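Local coordinates for DNA-entry nuclease (Competence-specific nuclease) (PDB 4QGO), which probably cleaves DNA with little sequence preference, as a nuclease of the beta-beta-alpha (His-Me finger) class, and is a virulence factor of this Streptococcus, at residues K50-N55 with R169-V174; Q54-I57 with P63-A66; A117-G120 with G124-A127; H190-S195 with E201-I206. The protein carries 1 engineered substitution. All coordinates share one frame; numbering follows the deposited sequence.

Following the chain from the N terminus, contact 1 opens at 50-55 and contact 2 at 54-57, sharing Gln54 and Asn55. Contact 2 closes first, where 63-66 folds back in the short connection between strands 52-54 and 66-70. Contact 1 closes only at 169-174, and its long loop takes in the closing segment of contact 2 and the whole of contact 3, the small loop from 117-120 to 124-127. Contact 4, the hairpin of 190-195 with 201-206, follows in series. Contacts 1 and 4 lie in the large antiparallel sheet, where strands 170-177 and 188-195 are neighbours, and contact 2 in a connection between two of its strands. Contact 3 packs on Val53 of the edge strand and is hydrogen-bonded to Asn55.

Contact 1 of 4, residues K50-N55 with R169-V174; sequences KAYVQN and RVRYRV. With SO4 (sulfate ion), chain C.
Tyr52 and Arg171 meet across the large antiparallel sheet of this nuclease, their side chains spanning strand 66-70, which lies between strands 52-54 and 170-177. Tyr52 turns its CG between its own backbone N and carbonyl carbon (chi1 70°), and its ring leans toward the arginine. Its hydroxyl comes down over the centre of one guanidinium face, with OH 3.5 Å from Arg171 CZ. Ring and guanidinium are steeply inclined, 59° between planes, so this is neither a stack nor an in-plane hydrogen bond. Arg171 leaves its strand with a bend at chi2 (71°) that lays the guanidinium beneath the hydroxyl. The group's own N-H donors work at its rim: NH1 bonds to Asn67 OD1 and Ala68 O on the intervening strand, and NH2 makes a weak bond of 3.0 Å to sulfate O4. Arg173 NH1 grips the same O4 at 2.8 Å, in the plane of its guanidinium, while its NH2 forms a salt bridge with Glu192. Asn67 ND2 also binds this sulfate, which probably comes from the crystallisation liquor; the two arginines and the amide thus form an anion site. At the other end Arg169, bent twice along its chain, is held by Asp71 and by Val49 O. The edge of its guanidinium faces the backbone of 50-51, where NH1 stops 3.9 Å from Ala51 N without bonding to it.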
loop_
_atom_site.group_PDB
_atom_site.type_symbol
_atom_site.label_atom_id
_atom_site.label_comp_id
_atom_site.label_asym_id
_atom_site.label_seq_id
_atom_site.Cartn_x
_atom_site.Cartn_y
_atom_site.Cartn_z
ATOM N N LYS A 50 7.303 14.881 -16.507
ATOM C CA LYS A 50 8.220 15.025 -15.389
ATOM C C LYS A 50 7.811 14.092 -14.251
ATOM O O LYS A 50 6.624 13.899 -14.004
ATOM C CB LYS A 50 8.193 16.474 -14.917
ATOM C CG LYS A 50 9.132 16.793 -13.821
ATOM C CD LYS A 50 9.222 18.297 -13.655
ATOM C CE LYS A 50 7.852 18.949 -13.540
ATOM N NZ LYS A 50 7.309 18.897 -12.153
ATOM N N ALA A 51 8.797 13.498 -13.581
ATOM C CA ALA A 51 8.526 12.677 -12.406
ATOM C C ALA A 51 7.708 13.466 -11.387
ATOM O O ALA A 51 7.896 14.681 -11.222
ATOM C CB ALA A 51 9.828 12.200 -11.788
ATOM N N TYR A 52 6.794 12.784 -10.698
ATOM C CA TYR A 52 5.909 13.450 -9.744
ATOM C C TYR A 52 5.314 12.457 -8.757
ATOM O O TYR A 52 5.338 11.247 -8.992
ATOM C CB TYR A 52 4.744 14.140 -10.481
ATOM C CG TYR A 52 3.741 13.168 -11.103
ATOM C CD1 TYR A 52 3.921 12.673 -12.389
ATOM C CD2 TYR A 52 2.627 12.730 -10.386
ATOM C CE1 TYR A 52 3.018 11.770 -12.956
ATOM C CE2 TYR A 52 1.721 11.815 -10.948
ATOM C CZ TYR A 52 1.922 11.347 -12.238
ATOM O OH TYR A 52 1.033 10.436 -12.798
ATOM N N VAL A 53 4.782 12.988 -7.659
ATOM C CA VAL A 53 3.864 12.270 -6.784
ATOM C C VAL A 53 2.646 13.138 -6.565
ATOM O O VAL A 53 2.759 14.364 -6.432
ATOM C CB VAL A 53 4.485 11.972 -5.418
ATOM C CG1 VAL A 53 3.532 11.142 -4.536
ATOM C CG2 VAL A 53 5.724 11.243 -5.625
ATOM N N GLN A 54 1.480 12.497 -6.536
ATOM C CA GLN A 54 0.235 13.160 -6.201
ATOM C C GLN A 54 -0.517 12.323 -5.176
ATOM O O GLN A 54 -0.939 11.203 -5.472
ATOM C CB GLN A 54 -0.625 13.345 -7.450
ATOM C CG GLN A 54 -1.935 14.040 -7.167
ATOM C CD GLN A 54 -1.755 15.487 -6.800
ATOM O OE1 GLN A 54 -1.196 16.270 -7.574
ATOM N NE2 GLN A 54 -2.205 15.855 -5.607
ATOM N N ASN A 55 -0.668 12.851 -3.965
ATOM C CA ASN A 55 -1.544 12.234 -2.970
ATOM C C ASN A 55 -2.916 12.880 -3.040
ATOM O O ASN A 55 -3.055 14.031 -3.487
ATOM C CB ASN A 55 -0.982 12.407 -1.558
ATOM C CG ASN A 55 0.194 11.495 -1.278
ATOM O OD1 ASN A 55 1.311 11.953 -1.024
ATOM N ND2 ASN A 55 -0.066 10.192 -1.267
ATOM N N ARG A 169 11.898 3.977 -15.741
ATOM C CA ARG A 169 10.812 4.901 -15.428
ATOM C C ARG A 169 9.611 4.061 -15.019
ATOM O O ARG A 169 9.172 3.193 -15.774
ATOM C CB ARG A 169 10.443 5.733 -16.655
ATOM C CG ARG A 169 11.471 6.794 -17.030
ATOM C CD ARG A 169 11.033 8.164 -16.536
ATOM N NE ARG A 169 9.891 8.672 -17.286
ATOM C CZ ARG A 169 9.302 9.841 -17.058
ATOM N NH1 ARG A 169 9.718 10.637 -16.066
ATOM N NH2 ARG A 169 8.272 10.205 -17.800
ATOM N N VAL A 170 9.096 4.302 -13.822
ATOM C CA VAL A 170 8.012 3.471 -13.305
ATOM C C VAL A 170 6.776 4.302 -12.987
ATOM O O VAL A 170 6.808 5.179 -12.132
ATOM C CB VAL A 170 8.448 2.675 -12.058
ATOM C CG1 VAL A 170 7.299 1.780 -11.598
ATOM C CG2 VAL A 170 9.669 1.821 -12.379
ATOM N N ARG A 171 5.692 4.033 -13.710
ATOM C CA ARG A 171 4.391 4.612 -13.396
ATOM C C ARG A 171 3.785 3.764 -12.265
ATOM O O ARG A 171 3.826 2.546 -12.312
ATOM C CB ARG A 171 3.513 4.607 -14.651
ATOM C CG ARG A 171 2.131 5.199 -14.478
ATOM C CD ARG A 171 2.132 6.733 -14.302
ATOM N NE ARG A 171 0.742 7.173 -14.285
ATOM C CZ ARG A 171 -0.044 7.150 -13.213
ATOM N NH1 ARG A 171 0.438 6.775 -12.030
ATOM N NH2 ARG A 171 -1.311 7.516 -13.315
ATOM N N TYR A 172 3.253 4.425 -11.236
ATOM C CA TYR A 172 2.931 3.774 -9.959
ATOM C C TYR A 172 1.631 4.347 -9.419
ATOM O O TYR A 172 1.416 5.562 -9.462
ATOM C CB TYR A 172 4.074 4.073 -8.980
ATOM C CG TYR A 172 4.133 3.314 -7.660
ATOM C CD1 TYR A 172 3.954 1.937 -7.599
ATOM C CD2 TYR A 172 4.460 3.980 -6.480
ATOM C CE1 TYR A 172 4.049 1.255 -6.382
ATOM C CE2 TYR A 172 4.564 3.304 -5.272
ATOM C CZ TYR A 172 4.367 1.948 -5.230
ATOM O OH TYR A 172 4.470 1.264 -4.029
ATOM N N ARG A 173 0.758 3.476 -8.919
ATOM C CA ARG A 173 -0.518 3.902 -8.361
ATOM C C ARG A 173 -0.828 3.067 -7.129
ATOM O O ARG A 173 -0.818 1.840 -7.190
ATOM C CB ARG A 173 -1.644 3.791 -9.398
ATOM C CG ARG A 173 -3.023 4.281 -8.917
ATOM C CD ARG A 173 -3.985 4.495 -10.098
ATOM N NE ARG A 173 -4.193 3.280 -10.892
ATOM C CZ ARG A 173 -4.465 3.263 -12.196
ATOM N NH1 ARG A 173 -4.565 4.400 -12.891
ATOM N NH2 ARG A 173 -4.632 2.103 -12.822
ATOM N N VAL A 174 -1.072 3.746 -6.012
ATOM C CA VAL A 174 -1.350 3.083 -4.744
ATOM C C VAL A 174 -2.683 3.583 -4.198
ATOM O O VAL A 174 -2.884 4.787 -4.013
ATOM C CB VAL A 174 -0.240 3.362 -3.722
ATOM C CG1 VAL A 174 -0.587 2.732 -2.384
ATOM C CG2 VAL A 174 1.111 2.834 -4.235
HETATM S S SO4 C . -5.459 7.863 -12.393
HETATM O O1 SO4 C . -5.855 7.706 -11.002
HETATM O O2 SO4 C . -5.315 9.274 -12.712
HETATM O O3 SO4 C . -6.467 7.282 -13.289
HETATM O O4 SO4 C . -4.182 7.205 -12.627
#

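Contact 2 of 4, residues Q54-I57 with P63-A66; sequences QNTI and PSTA
Thr56 and the chain around Ser64 are joined by two hydrogen bonds where the polypeptide doubles back between two strands. Ser64 N donates to Thr56 O (2.9 Å), approaching from above the carbonyl plane, 37° out of it. The second bond is from side chain to backbone: Thr56 OG1 gives its proton to Thr65 O at 2.7 Å. That hydroxyl is placed by a chi1 of 76°, which sets OG1 between the backbone N and the carbonyl carbon, on the side facing the returning segment. A water adds a third link, taking protons from Asn55 ND2 and Thr56 N and lying 2.8 Å from Ser64 O. Farther along, a CA-H...O contact joins Ala66 CA to Gln54 O at 3.3 Å. Van der Waals contacts are few. Ala66 CB lies 3.6 Å from Asn55 ND2, Ser64 CB approaches Thr56 OG1, and the carbon-carbon touch is Ile57 CG2 on Pro63 CA at 4.1 Å, beside the single backbone bridge of Ile57 with Pro63. The two segments run nearly antiparallel, as in the arms of a hairpin connection. Asn55 is tied elsewhere as well, to Trp125 and Asn134. The connection joins edge strand 52-54 to strand 66-70. Its segment 63-66 lies between 54-57 and strand 170-177: Ala66 pairs with Val174 through the backbone, Thr65 packs on Arg173 and Thr175, and Pro63 O accepts from Tyr178 OH.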
loop_
_atom_site.group_PDB
_atom_site.type_symbol
_atom_site.label_atom_id
_atom_site.label_comp_id
_atom_site.label_asym_id
_atom_site.label_seq_id
_atom_site.Cartn_x
_atom_site.Cartn_y
_atom_site.Cartn_z
ATOM N N GLN A 54 1.480 12.497 -6.536
ATOM C CA GLN A 54 0.235 13.160 -6.201
ATOM C C GLN A 54 -0.517 12.323 -5.176
ATOM O O GLN A 54 -0.939 11.203 -5.472
ATOM C CB GLN A 54 -0.625 13.345 -7.450
ATOM C CG GLN A 54 -1.935 14.040 -7.167
ATOM C CD GLN A 54 -1.755 15.487 -6.800
ATOM O OE1 GLN A 54 -1.196 16.270 -7.574
ATOM N NE2 GLN A 54 -2.205 15.855 -5.607
ATOM N N ASN A 55 -0.668 12.851 -3.965
ATOM C CA ASN A 55 -1.544 12.234 -2.970
ATOM C C ASN A 55 -2.916 12.880 -3.040
ATOM O O ASN A 55 -3.055 14.031 -3.487
ATOM C CB ASN A 55 -0.982 12.407 -1.558
ATOM C CG ASN A 55 0.194 11.495 -1.278
ATOM O OD1 ASN A 55 1.311 11.953 -1.024
ATOM N ND2 ASN A 55 -0.066 10.192 -1.267
ATOM N N THR A 56 -3.943 12.148 -2.614
ATOM C CA THR A 56 -5.304 12.679 -2.635
ATOM C C THR A 56 -6.065 12.150 -1.433
ATOM O O THR A 56 -5.646 11.183 -0.788
ATOM C CB THR A 56 -6.084 12.312 -3.920
ATOM O OG1 THR A 56 -6.509 10.947 -3.869
ATOM C CG2 THR A 56 -5.247 12.554 -5.190
ATOM N N ILE A 57 -7.183 12.796 -1.126
ATOM C CA ILE A 57 -8.074 12.323 -0.071
ATOM C C ILE A 57 -9.509 12.247 -0.573
ATOM O O ILE A 57 -9.877 12.940 -1.520
ATOM C CB ILE A 57 -8.010 13.190 1.212
ATOM C CG1 ILE A 57 -8.331 14.656 0.915
ATOM C CG2 ILE A 57 -6.640 13.060 1.889
ATOM C CD1 ILE A 57 -8.400 15.512 2.171
ATOM N N PRO A 63 -7.047 9.143 3.294
ATOM C CA PRO A 63 -6.111 8.963 2.172
ATOM C C PRO A 63 -6.699 8.085 1.081
ATOM O O PRO A 63 -7.268 7.023 1.344
ATOM C CB PRO A 63 -4.903 8.286 2.830
ATOM C CG PRO A 63 -4.933 8.824 4.231
ATOM C CD PRO A 63 -6.400 8.890 4.593
ATOM N N SER A 64 -6.578 8.559 -0.156
ATOM C CA SER A 64 -7.194 7.892 -1.287
ATOM C C SER A 64 -6.146 7.709 -2.387
ATOM O O SER A 64 -4.950 7.721 -2.117
ATOM C CB SER A 64 -8.400 8.710 -1.756
ATOM O OG SER A 64 -9.184 7.991 -2.694
ATOM N N THR A 65 -6.593 7.540 -3.623
ATOM C CA THR A 65 -5.706 7.222 -4.738
ATOM C C THR A 65 -4.472 8.112 -4.833
ATOM O O THR A 65 -4.578 9.339 -4.921
ATOM C CB THR A 65 -6.486 7.326 -6.062
ATOM O OG1 THR A 65 -7.735 6.645 -5.924
ATOM C CG2 THR A 65 -5.710 6.692 -7.197
ATOM N N ALA A 66 -3.307 7.472 -4.790
ATOM C CA ALA A 66 -2.026 8.145 -4.961
ATOM C C ALA A 66 -1.395 7.698 -6.259
ATOM O O ALA A 66 -1.410 6.510 -6.603
ATOM C CB ALA A 66 -1.089 7.815 -3.793
HETATM O O HOH W 1 -3.005 9.646 -1.442
#

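Contact 3 of 4, residues A117-G120 with G124-A127; sequences ALAG and GWDA
Trp125 NE1, at the far side of the indole from Ala119, is hydrogen-bonded to Asn55 OD1. This polar tie to Asn55, just along the chain from Val53, fixes how the indole is turned, while no hydrogen bond joins 117-120 to 124-127. Across the contact itself there is only van der Waals packing, and its one apolar side-chain pair is Ala119 CB with Trp125 CZ3 at 3.8 Å. The carbonyl of the same alanine comes nearer still, with Ala119 O 3.4 Å from Trp125 CE3, but obliquely to the ring. Gly120 N lies at the ring's edge, 4.1 Å from Trp125 CZ3. The ring reaches the helix because CG stands anti to the backbone N of Trp125 (chi1 -176°), extending the side chain toward Ala119. The chain then curls back over its own indole: Ala127 CA rests over one face, offset toward the rim, and Ala127 CB goes on to meet Gly120 CA at 4.0 Å. Ala119 and Trp125 also both pack on Val53, so the methyl and the indole share one hydrophobic support. Asp126 O, in between, accepts from Asn131. The whole is a small loop closure after the short helix 116-119, within the connection between the antiparallel strands 108-112 and 135-139; these two, with helix 140-144 after them, are consistent with the beta-beta-alpha motif of His-Me finger nucleases.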
loop_
_atom_site.group_PDB
_atom_site.type_symbol
_atom_site.label_atom_id
_atom_site.label_comp_id
_atom_site.label_asym_id
_atom_site.label_seq_id
_atom_site.Cartn_x
_atom_site.Cartn_y
_atom_site.Cartn_z
ATOM N N ALA A 117 11.648 6.437 0.149
ATOM C CA ALA A 117 12.790 6.144 -0.713
ATOM C C ALA A 117 12.463 6.347 -2.193
ATOM O O ALA A 117 13.344 6.619 -2.999
ATOM C CB ALA A 117 13.291 4.728 -0.471
ATOM N N LEU A 118 11.190 6.212 -2.551
ATOM C CA LEU A 118 10.808 6.293 -3.957
ATOM C C LEU A 118 10.619 7.720 -4.453
ATOM O O LEU A 118 10.905 8.017 -5.611
ATOM C CB LEU A 118 9.545 5.467 -4.234
ATOM C CG LEU A 118 9.668 3.976 -3.945
ATOM C CD1 LEU A 118 8.325 3.287 -4.178
ATOM C CD2 LEU A 118 10.753 3.345 -4.811
ATOM N N ALA A 119 10.165 8.613 -3.575
ATOM C CA ALA A 119 9.764 9.931 -4.041
ATOM C C ALA A 119 10.197 11.066 -3.127
ATOM O O ALA A 119 9.785 12.216 -3.320
ATOM C CB ALA A 119 8.292 9.949 -4.220
ATOM N N GLY A 120 11.038 10.742 -2.150
ATOM C CA GLY A 120 11.465 11.716 -1.160
ATOM C C GLY A 120 12.246 12.911 -1.686
ATOM O O GLY A 120 12.431 13.889 -0.964
ATOM N N GLY A 124 8.914 19.968 -3.171
ATOM C CA GLY A 124 7.693 20.536 -2.622
ATOM C C GLY A 124 6.781 19.544 -1.919
ATOM O O GLY A 124 5.804 19.923 -1.275
ATOM N N TRP A 125 7.094 18.262 -2.045
ATOM C CA TRP A 125 6.230 17.223 -1.499
ATOM C C TRP A 125 6.511 16.911 -0.038
ATOM O O TRP A 125 7.668 16.814 0.384
ATOM C CB TRP A 125 6.375 15.956 -2.343
ATOM C CG TRP A 125 5.479 14.827 -1.947
ATOM C CD1 TRP A 125 4.114 14.822 -1.953
ATOM C CD2 TRP A 125 5.888 13.521 -1.529
ATOM N NE1 TRP A 125 3.647 13.593 -1.540
ATOM C CE2 TRP A 125 4.716 12.775 -1.281
ATOM C CE3 TRP A 125 7.131 12.909 -1.348
ATOM C CZ2 TRP A 125 4.750 11.448 -0.850
ATOM C CZ3 TRP A 125 7.167 11.592 -0.926
ATOM C CH2 TRP A 125 5.978 10.876 -0.670
ATOM N N ASP A 126 5.444 16.737 0.736
ATOM C CA ASP A 126 5.591 16.352 2.128
ATOM C C ASP A 126 5.941 14.862 2.195
ATOM O O ASP A 126 5.076 13.991 2.086
ATOM C CB ASP A 126 4.310 16.689 2.902
ATOM C CG ASP A 126 4.389 16.319 4.368
ATOM O OD1 ASP A 126 5.446 15.827 4.814
ATOM O OD2 ASP A 126 3.382 16.525 5.076
ATOM N N ALA A 127 7.232 14.579 2.364
ATOM C CA ALA A 127 7.725 13.209 2.389
ATOM C C ALA A 127 7.810 12.671 3.815
ATOM O O ALA A 127 8.387 11.610 4.051
ATOM C CB ALA A 127 9.092 13.127 1.707
#

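Contact 4 of 4, residues H190-S195 with E201-I206; sequences HLEAKS and EFNVAI
Phe202 and Ala193 are a tightly packed pair on the apolar face of this antiparallel beta hairpin. The methyl of Ala193 sits over the phenyl face in a CH-pi contact, CB 3.7 Å from the ring centroid and only 22° off the normal. Phe202 bends over the neighbouring strand 190-195 because its CG lies between backbone N and carbonyl carbon (chi1 61°). On the same face Leu191 CB touches Phe202 CE1 and Val204 CG2, each at 3.9 Å, and Leu191 CD1 meets Ile206 CG1 at 3.7 Å. Beneath these side chains two hydrogen-bonded pairs, Leu191 with Val204 and Ala193 with Phe202, hold the backbones.

The face bearing His190, Glu192, Lys194, Glu201 and Asn203 is polar. His190 NE2 donates to Asn203 OD1 at 2.7 Å; ring and amide are nearly coplanar (14° apart), and the donor lies in the carbonyl plane. Glu192 OE2 stands over one face of that imidazole, 3.3 Å above the His190 ring plane. Besides its salt bridge to Arg173, Glu192 OE1 is bonded to Thr41 OG1, and a water accepts from Asn203 ND2. Toward the turn the side-chain contact is looser: Lys194 NZ stays 4.1 Å from Glu201 OE1, beyond a salt bridge, and only the aliphatic CD and CE brush the carboxylate, whose OE2 accepts from Thr41 N.

Strand 170-177 flanks the hairpin beside 190-195 and strand 33-36 beside 201-206, while helix 153-165 lies on the apolar face, its Tyr156 meeting Phe202 edge-to-face.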
loop_
_atom_site.group_PDB
_atom_site.type_symbol
_atom_site.label_atom_id
_atom_site.label_comp_id
_atom_site.label_asym_id
_atom_site.label_seq_id
_atom_site.Cartn_x
_atom_site.Cartn_y
_atom_site.Cartn_z
ATOM N N HIS A 190 -4.007 -1.413 -2.569
ATOM C CA HIS A 190 -3.914 -1.775 -3.978
ATOM C C HIS A 190 -2.660 -1.139 -4.577
ATOM O O HIS A 190 -2.544 0.081 -4.588
ATOM C CB HIS A 190 -5.177 -1.270 -4.695
ATOM C CG HIS A 190 -5.299 -1.694 -6.126
ATOM N ND1 HIS A 190 -6.279 -1.182 -6.952
ATOM C CD2 HIS A 190 -4.599 -2.580 -6.873
ATOM C CE1 HIS A 190 -6.164 -1.726 -8.151
ATOM N NE2 HIS A 190 -5.159 -2.583 -8.128
ATOM N N LEU A 191 -1.717 -1.957 -5.052
ATOM C CA LEU A 191 -0.488 -1.444 -5.663
ATOM C C LEU A 191 -0.426 -1.837 -7.128
ATOM O O LEU A 191 -0.603 -3.009 -7.454
ATOM C CB LEU A 191 0.764 -2.008 -4.976
ATOM C CG LEU A 191 0.761 -2.185 -3.460
ATOM C CD1 LEU A 191 2.064 -2.825 -3.022
ATOM C CD2 LEU A 191 0.575 -0.846 -2.777
ATOM N N GLU A 192 -0.138 -0.864 -7.994
ATOM C CA GLU A 192 -0.021 -1.071 -9.432
ATOM C C GLU A 192 1.264 -0.409 -9.912
ATOM O O GLU A 192 1.571 0.724 -9.520
ATOM C CB GLU A 192 -1.202 -0.427 -10.142
ATOM C CG GLU A 192 -2.546 -1.019 -9.777
ATOM C CD GLU A 192 -3.665 -0.230 -10.398
ATOM O OE1 GLU A 192 -3.947 -0.444 -11.595
ATOM O OE2 GLU A 192 -4.246 0.624 -9.701
ATOM N N ALA A 193 2.017 -1.098 -10.767
ATOM C CA ALA A 193 3.258 -0.537 -11.292
ATOM C C ALA A 193 3.512 -1.006 -12.716
ATOM O O ALA A 193 3.189 -2.142 -13.068
ATOM C CB ALA A 193 4.447 -0.896 -10.397
ATOM N N LYS A 194 4.115 -0.133 -13.520
ATOM C CA LYS A 194 4.450 -0.460 -14.902
ATOM C C LYS A 194 5.676 0.350 -15.288
ATOM O O LYS A 194 5.680 1.568 -15.146
ATOM C CB LYS A 194 3.263 -0.117 -15.810
ATOM C CG LYS A 194 3.528 -0.263 -17.299
ATOM C CD LYS A 194 3.763 -1.716 -17.653
ATOM C CE LYS A 194 3.944 -1.884 -19.163
ATOM N NZ LYS A 194 2.751 -1.406 -19.916
ATOM N N SER A 195 6.719 -0.318 -15.772
ATOM C CA SER A 195 7.874 0.409 -16.295
ATOM C C SER A 195 7.680 0.756 -17.775
ATOM O O SER A 195 6.940 0.073 -18.499
ATOM C CB SER A 195 9.171 -0.382 -16.086
ATOM O OG SER A 195 9.172 -1.577 -16.851
ATOM N N GLU A 201 5.894 -5.081 -14.201
ATOM C CA GLU A 201 4.453 -4.844 -14.182
ATOM C C GLU A 201 3.808 -5.691 -13.107
ATOM O O GLU A 201 4.032 -6.896 -13.050
ATOM C CB GLU A 201 3.813 -5.133 -15.543
ATOM C CG GLU A 201 2.321 -4.807 -15.559
ATOM C CD GLU A 201 1.701 -4.796 -16.943
ATOM O OE1 GLU A 201 2.436 -4.950 -17.942
ATOM O OE2 GLU A 201 0.458 -4.613 -17.029
ATOM N N PHE A 202 3.026 -5.059 -12.246
ATOM C CA PHE A 202 2.244 -5.814 -11.275
ATOM C C PHE A 202 0.949 -5.103 -10.910
ATOM O O PHE A 202 0.803 -3.897 -11.127
ATOM C CB PHE A 202 3.060 -6.206 -10.019
ATOM C CG PHE A 202 3.611 -5.040 -9.224
ATOM C CD1 PHE A 202 2.782 -4.260 -8.430
ATOM C CD2 PHE A 202 4.974 -4.780 -9.218
ATOM C CE1 PHE A 202 3.290 -3.217 -7.675
ATOM C CE2 PHE A 202 5.499 -3.743 -8.455
ATOM C CZ PHE A 202 4.659 -2.961 -7.677
ATOM N N ASN A 203 0.009 -5.870 -10.360
ATOM C CA ASN A 203 -1.281 -5.364 -9.939
ATOM C C ASN A 203 -1.702 -6.265 -8.789
ATOM O O ASN A 203 -2.099 -7.413 -9.007
ATOM C CB ASN A 203 -2.295 -5.432 -11.093
ATOM C CG ASN A 203 -3.577 -4.695 -10.781
ATOM O OD1 ASN A 203 -3.838 -4.336 -9.632
ATOM N ND2 ASN A 203 -4.393 -4.463 -11.807
ATOM N N VAL A 204 -1.580 -5.758 -7.567
ATOM C CA VAL A 204 -1.816 -6.577 -6.383
ATOM C C VAL A 204 -2.618 -5.837 -5.321
ATOM O O VAL A 204 -2.650 -4.593 -5.278
ATOM C CB VAL A 204 -0.486 -7.057 -5.740
ATOM C CG1 VAL A 204 0.357 -7.894 -6.719
ATOM C CG2 VAL A 204 0.309 -5.867 -5.240
ATOM N N ALA A 205 -3.264 -6.611 -4.458
ATOM C CA ALA A 205 -3.863 -6.070 -3.244
ATOM C C ALA A 205 -3.174 -6.721 -2.061
ATOM O O ALA A 205 -3.142 -7.940 -1.957
ATOM C CB ALA A 205 -5.363 -6.347 -3.203
ATOM N N ILE A 206 -2.595 -5.900 -1.184
ATOM C CA ILE A 206 -1.917 -6.380 0.015
ATOM C C ILE A 206 -2.909 -6.312 1.165
ATOM O O ILE A 206 -3.281 -5.219 1.592
ATOM C CB ILE A 206 -0.733 -5.468 0.393
ATOM C CG1 ILE A 206 0.154 -5.151 -0.820
ATOM C CG2 ILE A 206 0.057 -6.084 1.552
ATOM C CD1 ILE A 206 0.838 -6.328 -1.407
HETATM O O HOH W 2 -6.508 -2.463 -11.268
#